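Local atomic coordinates of porin (Acinetobacter baumannii AB307-0294, PDB entry 5DL7), a protein that probably acts as an outer-membrane porin, a barrel channel that may carry vanillate and other small molecules across the outer membrane. Residues Q276-S287 against D316-D327. Sequence-based numbering, arbitrary orientation.
With C8E ((hydroxyethyloxy)tri(ethyloxy)octane), chain F; C8E ((hydroxyethyloxy)tri(ethyloxy)octane), chain I; C8E ((hydroxyethyloxy)tri(ethyloxy)octane), chain H.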
# COMPACT_ATOMS: atom_id res chain seq x y z
N GLN A 276 11.05 -6.19 -25.17
CA GLN A 276 12.13 -5.23 -25.41
C GLN A 276 11.94 -3.95 -24.44
O GLN A 276 12.09 -2.76 -24.86
CB GLN A 276 12.11 -4.77 -26.84
CG GLN A 276 12.48 -5.86 -27.80
CD GLN A 276 12.86 -5.39 -29.14
OE1 GLN A 276 12.86 -4.21 -29.42
NE2 GLN A 276 13.24 -6.33 -30.02
N ASN A 277 11.69 -4.22 -23.21
CA ASN A 277 11.64 -3.26 -22.07
C ASN A 277 10.37 -2.40 -22.09
O ASN A 277 10.14 -1.66 -21.18
CB ASN A 277 12.87 -2.42 -22.21
CG ASN A 277 14.12 -3.22 -21.81
OD1 ASN A 277 14.04 -3.97 -20.90
ND2 ASN A 277 15.16 -2.84 -22.26
N HIS A 278 9.49 -2.71 -23.04
CA HIS A 278 8.11 -2.25 -23.01
C HIS A 278 7.18 -3.21 -22.29
O HIS A 278 7.32 -4.39 -22.52
CB HIS A 278 7.46 -2.01 -24.43
CG HIS A 278 8.26 -1.18 -25.33
ND1 HIS A 278 8.16 0.19 -25.38
CD2 HIS A 278 9.23 -1.51 -26.24
CE1 HIS A 278 9.02 0.66 -26.25
NE2 HIS A 278 9.72 -0.34 -26.79
N THR A 279 6.18 -2.71 -21.60
CA THR A 279 5.11 -3.50 -21.06
C THR A 279 3.78 -2.79 -21.39
O THR A 279 3.56 -1.71 -20.91
CB THR A 279 5.26 -3.87 -19.56
OG1 THR A 279 6.62 -4.25 -19.24
CG2 THR A 279 4.29 -4.82 -19.12
N VAL A 280 2.87 -3.55 -21.99
CA VAL A 280 1.49 -3.06 -22.17
C VAL A 280 0.59 -3.93 -21.38
O VAL A 280 0.58 -5.17 -21.58
CB VAL A 280 1.04 -2.94 -23.64
CG1 VAL A 280 -0.44 -2.50 -23.72
CG2 VAL A 280 1.87 -1.93 -24.35
N SER A 281 -0.31 -3.35 -20.57
CA SER A 281 -1.15 -4.22 -19.76
C SER A 281 -2.63 -3.79 -19.79
O SER A 281 -2.95 -2.59 -20.05
CB SER A 281 -0.76 -4.22 -18.30
OG SER A 281 0.66 -4.53 -18.13
N LEU A 282 -3.49 -4.68 -19.51
CA LEU A 282 -4.90 -4.38 -19.36
C LEU A 282 -5.30 -4.90 -18.03
O LEU A 282 -4.94 -5.99 -17.56
CB LEU A 282 -5.74 -5.03 -20.50
CG LEU A 282 -5.43 -4.66 -21.93
CD1 LEU A 282 -6.21 -5.60 -22.81
CD2 LEU A 282 -5.87 -3.18 -22.16
N GLY A 283 -6.20 -4.13 -17.35
CA GLY A 283 -6.66 -4.42 -16.03
C GLY A 283 -8.21 -4.45 -15.96
O GLY A 283 -8.95 -3.78 -16.74
N TYR A 284 -8.78 -5.29 -15.11
CA TYR A 284 -10.19 -5.38 -14.85
C TYR A 284 -10.42 -5.63 -13.39
O TYR A 284 -9.68 -6.43 -12.76
CB TYR A 284 -10.89 -6.50 -15.64
CG TYR A 284 -12.35 -6.48 -15.47
CD1 TYR A 284 -13.10 -5.44 -15.99
CD2 TYR A 284 -12.92 -7.36 -14.72
CE1 TYR A 284 -14.51 -5.40 -15.87
CE2 TYR A 284 -14.33 -7.37 -14.61
CZ TYR A 284 -15.07 -6.32 -15.10
OH TYR A 284 -16.52 -6.32 -14.96
N MET A 285 -11.45 -4.95 -12.83
CA MET A 285 -11.91 -5.27 -11.49
C MET A 285 -13.40 -5.29 -11.45
O MET A 285 -14.04 -4.55 -12.15
CB MET A 285 -11.36 -4.35 -10.38
CG MET A 285 -9.88 -4.02 -10.47
SD MET A 285 -9.14 -3.41 -8.97
CE MET A 285 -9.92 -1.79 -8.82
N GLN A 286 -13.90 -6.10 -10.54
CA GLN A 286 -15.33 -6.01 -10.21
C GLN A 286 -15.68 -6.44 -8.81
O GLN A 286 -15.19 -7.44 -8.30
CB GLN A 286 -16.14 -6.87 -11.22
CG GLN A 286 -17.65 -6.85 -11.07
CD GLN A 286 -18.41 -7.51 -12.23
OE1 GLN A 286 -17.83 -7.81 -13.25
NE2 GLN A 286 -19.75 -7.53 -12.11
N SER A 287 -16.53 -5.62 -8.18
CA SER A 287 -17.13 -5.95 -6.96
C SER A 287 -18.45 -6.61 -7.06
O SER A 287 -19.32 -6.15 -7.84
CB SER A 287 -17.24 -4.60 -6.17
OG SER A 287 -17.69 -4.83 -4.87
N ASP A 316 -20.37 -2.74 -6.23
CA ASP A 316 -20.71 -2.99 -7.63
C ASP A 316 -19.84 -2.39 -8.68
O ASP A 316 -20.13 -2.52 -9.87
CB ASP A 316 -22.13 -2.63 -7.89
CG ASP A 316 -23.12 -3.68 -7.19
OD1 ASP A 316 -22.82 -4.75 -6.71
OD2 ASP A 316 -24.27 -3.35 -7.46
N GLU A 317 -18.71 -1.81 -8.26
CA GLU A 317 -17.90 -1.05 -9.23
C GLU A 317 -17.18 -2.02 -10.18
O GLU A 317 -16.50 -2.93 -9.70
CB GLU A 317 -16.91 -0.27 -8.46
CG GLU A 317 -16.03 0.65 -9.28
CD GLU A 317 -15.33 1.77 -8.58
OE1 GLU A 317 -15.32 1.82 -7.33
OE2 GLU A 317 -14.74 2.65 -9.34
N LYS A 318 -17.34 -1.72 -11.45
CA LYS A 318 -16.59 -2.37 -12.53
C LYS A 318 -15.54 -1.45 -12.96
O LYS A 318 -15.80 -0.25 -13.27
CB LYS A 318 -17.51 -2.68 -13.72
CG LYS A 318 -18.52 -3.76 -13.40
CD LYS A 318 -19.34 -3.88 -14.71
CE LYS A 318 -20.40 -4.90 -14.57
NZ LYS A 318 -21.50 -4.18 -13.86
N VAL A 319 -14.29 -1.92 -13.09
CA VAL A 319 -13.18 -1.11 -13.45
C VAL A 319 -12.39 -1.65 -14.65
O VAL A 319 -12.15 -2.85 -14.66
CB VAL A 319 -12.17 -0.93 -12.29
CG1 VAL A 319 -11.04 0.06 -12.60
CG2 VAL A 319 -12.82 -0.47 -10.97
N TYR A 320 -12.15 -0.75 -15.56
CA TYR A 320 -11.39 -1.06 -16.83
C TYR A 320 -10.17 -0.22 -16.81
O TYR A 320 -10.24 0.99 -16.72
CB TYR A 320 -12.27 -0.73 -18.06
CG TYR A 320 -13.62 -1.37 -17.99
CD1 TYR A 320 -14.64 -0.69 -17.28
CD2 TYR A 320 -13.91 -2.58 -18.59
CE1 TYR A 320 -15.91 -1.23 -17.24
CE2 TYR A 320 -15.25 -3.09 -18.57
CZ TYR A 320 -16.16 -2.41 -17.85
OH TYR A 320 -17.50 -2.86 -17.73
N SER A 321 -8.98 -0.82 -17.08
CA SER A 321 -7.76 0.00 -17.12
C SER A 321 -6.77 -0.48 -18.20
O SER A 321 -6.84 -1.60 -18.71
CB SER A 321 -7.01 -0.02 -15.75
OG SER A 321 -6.38 -1.32 -15.64
N ILE A 322 -5.92 0.40 -18.51
CA ILE A 322 -4.84 0.12 -19.50
C ILE A 322 -3.59 0.82 -18.99
O ILE A 322 -3.65 1.86 -18.37
CB ILE A 322 -5.21 0.56 -20.86
CG1 ILE A 322 -4.13 0.14 -21.89
CG2 ILE A 322 -5.50 2.07 -20.98
CD1 ILE A 322 -4.57 0.31 -23.33
N ARG A 323 -2.40 0.23 -19.20
CA ARG A 323 -1.15 0.70 -18.66
C ARG A 323 -0.07 0.48 -19.62
O ARG A 323 -0.04 -0.53 -20.31
CB ARG A 323 -0.87 -0.13 -17.41
CG ARG A 323 0.33 0.26 -16.67
CD ARG A 323 0.55 -0.85 -15.60
NE ARG A 323 1.91 -0.70 -14.93
CZ ARG A 323 2.11 -0.40 -13.60
NH1 ARG A 323 1.09 -0.27 -12.73
NH2 ARG A 323 3.33 -0.29 -13.12
N TYR A 324 0.83 1.42 -19.68
CA TYR A 324 2.04 1.38 -20.52
C TYR A 324 3.23 1.74 -19.70
O TYR A 324 3.22 2.67 -18.96
CB TYR A 324 1.96 2.34 -21.72
CG TYR A 324 3.27 2.34 -22.47
CD1 TYR A 324 3.72 1.28 -23.22
CD2 TYR A 324 4.18 3.37 -22.31
CE1 TYR A 324 4.99 1.28 -23.86
CE2 TYR A 324 5.40 3.36 -22.90
CZ TYR A 324 5.81 2.32 -23.70
OH TYR A 324 7.10 2.43 -24.24
N GLU A 325 4.28 0.94 -19.79
CA GLU A 325 5.55 1.24 -19.12
C GLU A 325 6.76 0.93 -20.03
O GLU A 325 6.72 0.01 -20.81
CB GLU A 325 5.78 0.55 -17.70
CG GLU A 325 5.47 -0.78 -17.66
CD GLU A 325 4.77 -1.23 -16.27
OE1 GLU A 325 5.35 -0.88 -15.19
OE2 GLU A 325 3.82 -2.10 -16.39
N TYR A 326 7.76 1.68 -19.73
CA TYR A 326 9.12 1.47 -20.39
C TYR A 326 10.20 1.59 -19.36
O TYR A 326 10.24 2.47 -18.46
CB TYR A 326 9.32 2.53 -21.54
CG TYR A 326 10.54 2.16 -22.36
CD1 TYR A 326 10.45 1.08 -23.24
CD2 TYR A 326 11.69 2.90 -22.31
CE1 TYR A 326 11.56 0.73 -24.01
CE2 TYR A 326 12.81 2.62 -23.11
CZ TYR A 326 12.71 1.49 -23.92
OH TYR A 326 13.75 1.07 -24.78
N ASP A 327 11.08 0.60 -19.43
CA ASP A 327 12.34 0.63 -18.68
C ASP A 327 13.47 1.02 -19.62
O ASP A 327 13.78 0.38 -20.60
CB ASP A 327 12.57 -0.75 -18.09
CG ASP A 327 13.86 -0.87 -17.35
OD1 ASP A 327 14.85 -0.10 -17.37
OD2 ASP A 327 13.86 -1.95 -16.64
C1 C8E F . 14.32 12.03 -20.43
C2 C8E F . 13.23 11.19 -21.11
C3 C8E F . 11.88 11.12 -20.34
C4 C8E F . 10.88 10.37 -21.23
C5 C8E F . 9.49 10.15 -20.69
C6 C8E F . 8.46 9.79 -21.70
C7 C8E F . 8.64 8.40 -22.12
C8 C8E F . 7.55 8.02 -22.97
O9 C8E F . 8.28 6.82 -23.10
C10 C8E F . 8.25 5.67 -23.92
C11 C8E F . 9.65 5.70 -24.39
O12 C8E F . 10.19 4.63 -25.20
C13 C8E F . 10.45 4.88 -26.64
C14 C8E F . 11.56 3.99 -27.21
O15 C8E F . 11.17 3.07 -28.30
C16 C8E F . 12.11 2.00 -28.53
C17 C8E F . 11.57 0.90 -29.49
O18 C8E F . 11.24 -0.45 -29.06
C19 C8E F . 12.30 -1.26 -28.45
C20 C8E F . 13.07 -0.49 -27.35
O21 C8E F . 13.61 -1.09 -26.18
C1 C8E I . -1.16 1.44 -33.16
C2 C8E I . -1.00 1.76 -31.70
C3 C8E I . -1.24 3.25 -31.49
C4 C8E I . -1.36 3.61 -30.01
C5 C8E I . -0.19 4.47 -29.58
C6 C8E I . 0.16 4.52 -28.15
C7 C8E I . 1.63 4.44 -27.95
C8 C8E I . 1.99 4.44 -26.47
O9 C8E I . 3.12 3.54 -26.40
C10 C8E I . 4.28 4.22 -26.85
C11 C8E I . 5.29 3.22 -27.21
O12 C8E I . 6.53 3.69 -27.84
C13 C8E I . 6.93 2.40 -28.51
C14 C8E I . 8.23 2.18 -29.28
O15 C8E I . 8.04 1.18 -30.40
C1 C8E H . -2.69 6.06 -20.54
C2 C8E H . -2.49 4.67 -20.96
C3 C8E H . -1.85 4.66 -22.29
C4 C8E H . -1.95 3.30 -22.89
C5 C8E H . -1.05 2.97 -24.03
C6 C8E H . -1.54 2.06 -25.14
C7 C8E H . -0.40 1.22 -25.74
C8 C8E H . -0.55 0.60 -27.17
O9 C8E H . 0.72 -0.07 -27.43
C10 C8E H . 1.06 -0.67 -28.68
C11 C8E H . 2.59 -0.59 -28.92
O12 C8E H . 3.37 -0.72 -27.69
C13 C8E H . 4.80 -0.78 -27.83
C14 C8E H . 5.27 -2.13 -28.36
O15 C8E H . 6.68 -2.14 -28.51
C16 C8E H . 7.17 -2.53 -29.84
O HOH W 1 2.15 -2.25 -18.35
O HOH W 2 -17.87 -6.11 -17.34
O HOH W 3 -20.54 -5.28 -4.56
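Val-319 pairs with Met-285 through two backbone bonds, Met-285 N to Val-319 O (2.9 Å) and Val-319 N to Met-285 O (2.8 Å). Their side chains run alongside each other on the face shared with Thr-279, Ser-281, Ser-321 and Arg-323, the Met-285 methyl CE lying 3.8 Å from Val-319 CG2; Val-303 of a loop also touches Met-285. On the other face, Tyr-284 has CG anti to its backbone N (chi1 -174°), which carries the ring across to the neighbouring strand. There its edge meets the face of Tyr-320, planes at 64°, with CE1 3.6 Å from Tyr-320 CE2. Tyr-284 OH lies along the Lys-318 chain, donates to Gln-286 OE1 and in turn accepts from a water. Farther along, Thr-279 CB packs 3.6 Å from Glu-325 CG; Thr-279 OG1 is bonded to Asn-274. Arg-323 grips Glu-325 side-on through NE and NH2, and a water joins Thr-279 O, Ser-281 OG and Glu-325 OE2. At the strand ends, Asn-277 O accepts a nearly straight bond from Asp-327 N (3.0 Å, 169°). Beside it, His-278 ND1 shares a hydrogen bond with Tyr-324 OH (2.7 Å), and Tyr-326 CD1 lies over one imidazole face, near its rim. C8E (chain H) O15 lies over the opposite face, and His-278 NE2 donates to C8E (chain F) O18 (2.7 Å). A mostly apolar and aromatic face, detergent-coated and probably membrane-facing, backed by a mainly small and polar one, probably lumenal, is characteristic of the antiparallel transmembrane beta-barrel wall of OprD-family porins.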